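Local coordinates for uncharacterized protein (Thermus thermophilus HB8, PDB 6SCE) that is a type III CRISPR defence DNA nuclease activated by cyclic oligoadenylate, probably sensed through its CARF region, at residues E426-L431 with G550-V555. Residues are numbered along the deposited sequence; the frame is centred on the assembly and turned at random.
Sequences EDLLAL and GALWFV
Leu428 and Leu552 both hold CG anti to the backbone N (chi1 176° and -166°), which sends their branches toward each other between helix 425-432 and strand 551-558, where they run alongside each other, pointing opposite ways. This is helix-on-sheet packing against the central sheet of what is probably a PD-(D/E)XK nuclease domain. The short helix axis crosses the strand at 99°, 10.3 Å from it at closest approach. Two successive leucines, Leu428 and Leu429, face the strand. Leu428 CD2 rests on Leu552 CB at 4.0 Å, while its side chain also reaches Phe547 of strand 541-548 and Tyr306 of helix 303-312. Leucine, branched at CG, suits such a buried place because its two methyls can touch different neighbours. Just before the strand, Gly550 has backbone angles at which a side chain would jam against the preceding carbonyl, and its own O accepts a hydrogen bond from an adenine N6 of the bound RNA. Phe554 also packs on Leu574 and Val575 of helix 561-579, and its edge meets Leu429. Leu429 lies roughly perpendicular to Leu552, their CD2 methyls 3.9 Å apart, and the same Leu429 CD2 sits near the ring plane of Phe554, 4.1 Å from CZ.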
loop_
_atom_site.group_PDB
_atom_site.type_symbol
_atom_site.label_atom_id
_atom_site.label_comp_id
_atom_site.label_asym_id
_atom_site.label_seq_id
_atom_site.Cartn_x
_atom_site.Cartn_y
_atom_site.Cartn_z
ATOM N N GLU A 426 -3.599 -6.333 -16.411
ATOM C CA GLU A 426 -4.058 -5.074 -16.947
ATOM C C GLU A 426 -5.349 -4.591 -16.243
ATOM O O GLU A 426 -5.569 -3.387 -16.145
ATOM C CB GLU A 426 -4.222 -5.124 -18.475
ATOM C CG GLU A 426 -5.188 -6.164 -19.012
ATOM C CD GLU A 426 -4.583 -7.556 -19.164
ATOM O OE1 GLU A 426 -3.480 -7.853 -18.626
ATOM O OE2 GLU A 426 -5.240 -8.380 -19.822
ATOM N N ASP A 427 -6.175 -5.522 -15.747
ATOM C CA ASP A 427 -7.396 -5.162 -15.017
ATOM C C ASP A 427 -7.044 -4.646 -13.643
ATOM O O ASP A 427 -7.544 -3.610 -13.224
ATOM C CB ASP A 427 -8.386 -6.332 -14.930
ATOM C CG ASP A 427 -9.029 -6.650 -16.271
ATOM O OD1 ASP A 427 -8.831 -5.885 -17.218
ATOM O OD2 ASP A 427 -9.721 -7.671 -16.399
ATOM N N LEU A 428 -6.166 -5.349 -12.936
ATOM C CA LEU A 428 -5.704 -4.846 -11.667
ATOM C C LEU A 428 -5.124 -3.436 -11.817
ATOM O O LEU A 428 -5.445 -2.523 -11.026
ATOM C CB LEU A 428 -4.673 -5.779 -11.050
ATOM C CG LEU A 428 -4.043 -5.306 -9.746
ATOM C CD1 LEU A 428 -5.110 -5.094 -8.676
ATOM C CD2 LEU A 428 -3.036 -6.354 -9.316
ATOM N N LEU A 429 -4.274 -3.248 -12.827
ATOM C CA LEU A 429 -3.642 -1.958 -13.038
ATOM C C LEU A 429 -4.654 -0.828 -13.343
ATOM O O LEU A 429 -4.467 0.300 -12.871
ATOM C CB LEU A 429 -2.584 -2.052 -14.157
ATOM C CG LEU A 429 -1.241 -2.656 -13.763
ATOM C CD1 LEU A 429 -0.482 -3.073 -15.017
ATOM C CD2 LEU A 429 -0.398 -1.700 -12.939
ATOM N N ALA A 430 -5.695 -1.142 -14.111
ATOM C CA ALA A 430 -6.780 -0.206 -14.364
ATOM C C ALA A 430 -7.429 0.204 -13.035
ATOM O O ALA A 430 -7.615 1.391 -12.733
ATOM C CB ALA A 430 -7.796 -0.839 -15.292
ATOM N N LEU A 431 -7.710 -0.790 -12.197
ATOM C CA LEU A 431 -8.352 -0.515 -10.916
ATOM C C LEU A 431 -7.497 0.409 -10.085
ATOM O O LEU A 431 -7.992 1.271 -9.365
ATOM C CB LEU A 431 -8.641 -1.829 -10.176
ATOM C CG LEU A 431 -9.267 -1.730 -8.796
ATOM C CD1 LEU A 431 -10.682 -1.201 -8.927
ATOM C CD2 LEU A 431 -9.260 -3.130 -8.187
ATOM N N GLY A 550 -2.739 -12.825 -6.183
ATOM C CA GLY A 550 -2.814 -11.646 -5.272
ATOM C C GLY A 550 -1.523 -10.852 -5.091
ATOM O O GLY A 550 -1.386 -9.998 -4.139
ATOM N N ALA A 551 -0.563 -11.135 -5.977
ATOM C CA ALA A 551 0.646 -10.319 -6.071
ATOM C C ALA A 551 0.914 -9.976 -7.532
ATOM O O ALA A 551 0.933 -10.848 -8.406
ATOM C CB ALA A 551 1.833 -11.018 -5.449
ATOM N N LEU A 552 1.059 -8.683 -7.792
ATOM C CA LEU A 552 1.498 -8.195 -9.096
ATOM C C LEU A 552 3.022 -8.136 -9.112
ATOM O O LEU A 552 3.656 -7.790 -8.106
ATOM C CB LEU A 552 0.949 -6.792 -9.358
ATOM C CG LEU A 552 1.046 -6.311 -10.805
ATOM C CD1 LEU A 552 0.278 -7.187 -11.754
ATOM C CD2 LEU A 552 0.482 -4.898 -10.857
ATOM N N TRP A 553 3.605 -8.470 -10.261
ATOM C CA TRP A 553 5.060 -8.441 -10.446
ATOM C C TRP A 553 5.375 -7.616 -11.680
ATOM O O TRP A 553 4.738 -7.793 -12.715
ATOM C CB TRP A 553 5.621 -9.845 -10.706
ATOM C CG TRP A 553 5.569 -10.810 -9.559
ATOM C CD1 TRP A 553 4.463 -11.418 -9.049
ATOM C CD2 TRP A 553 6.683 -11.336 -8.843
ATOM N NE1 TRP A 553 4.816 -12.255 -8.010
ATOM C CE2 TRP A 553 6.174 -12.236 -7.878
ATOM C CE3 TRP A 553 8.067 -11.131 -8.915
ATOM C CZ2 TRP A 553 6.998 -12.925 -6.991
ATOM C CZ3 TRP A 553 8.875 -11.788 -8.025
ATOM C CH2 TRP A 553 8.340 -12.678 -7.064
ATOM N N PHE A 554 6.350 -6.721 -11.547
ATOM C CA PHE A 554 6.935 -6.021 -12.673
ATOM C C PHE A 554 8.287 -6.651 -12.964
ATOM O O PHE A 554 9.017 -7.026 -12.045
ATOM C CB PHE A 554 7.126 -4.542 -12.349
ATOM C CG PHE A 554 5.844 -3.803 -12.124
ATOM C CD1 PHE A 554 4.766 -3.976 -12.982
ATOM C CD2 PHE A 554 5.715 -2.924 -11.060
ATOM C CE1 PHE A 554 3.581 -3.295 -12.771
ATOM C CE2 PHE A 554 4.534 -2.236 -10.851
ATOM C CZ PHE A 554 3.476 -2.407 -11.705
ATOM N N VAL A 555 8.617 -6.741 -14.248
ATOM C CA VAL A 555 9.841 -7.399 -14.688
ATOM C C VAL A 555 10.787 -6.359 -15.285
ATOM O O VAL A 555 10.353 -5.482 -16.064
ATOM C CB VAL A 555 9.552 -8.474 -15.753
ATOM C CG1 VAL A 555 10.834 -9.207 -16.151
ATOM C CG2 VAL A 555 8.514 -9.465 -15.255
#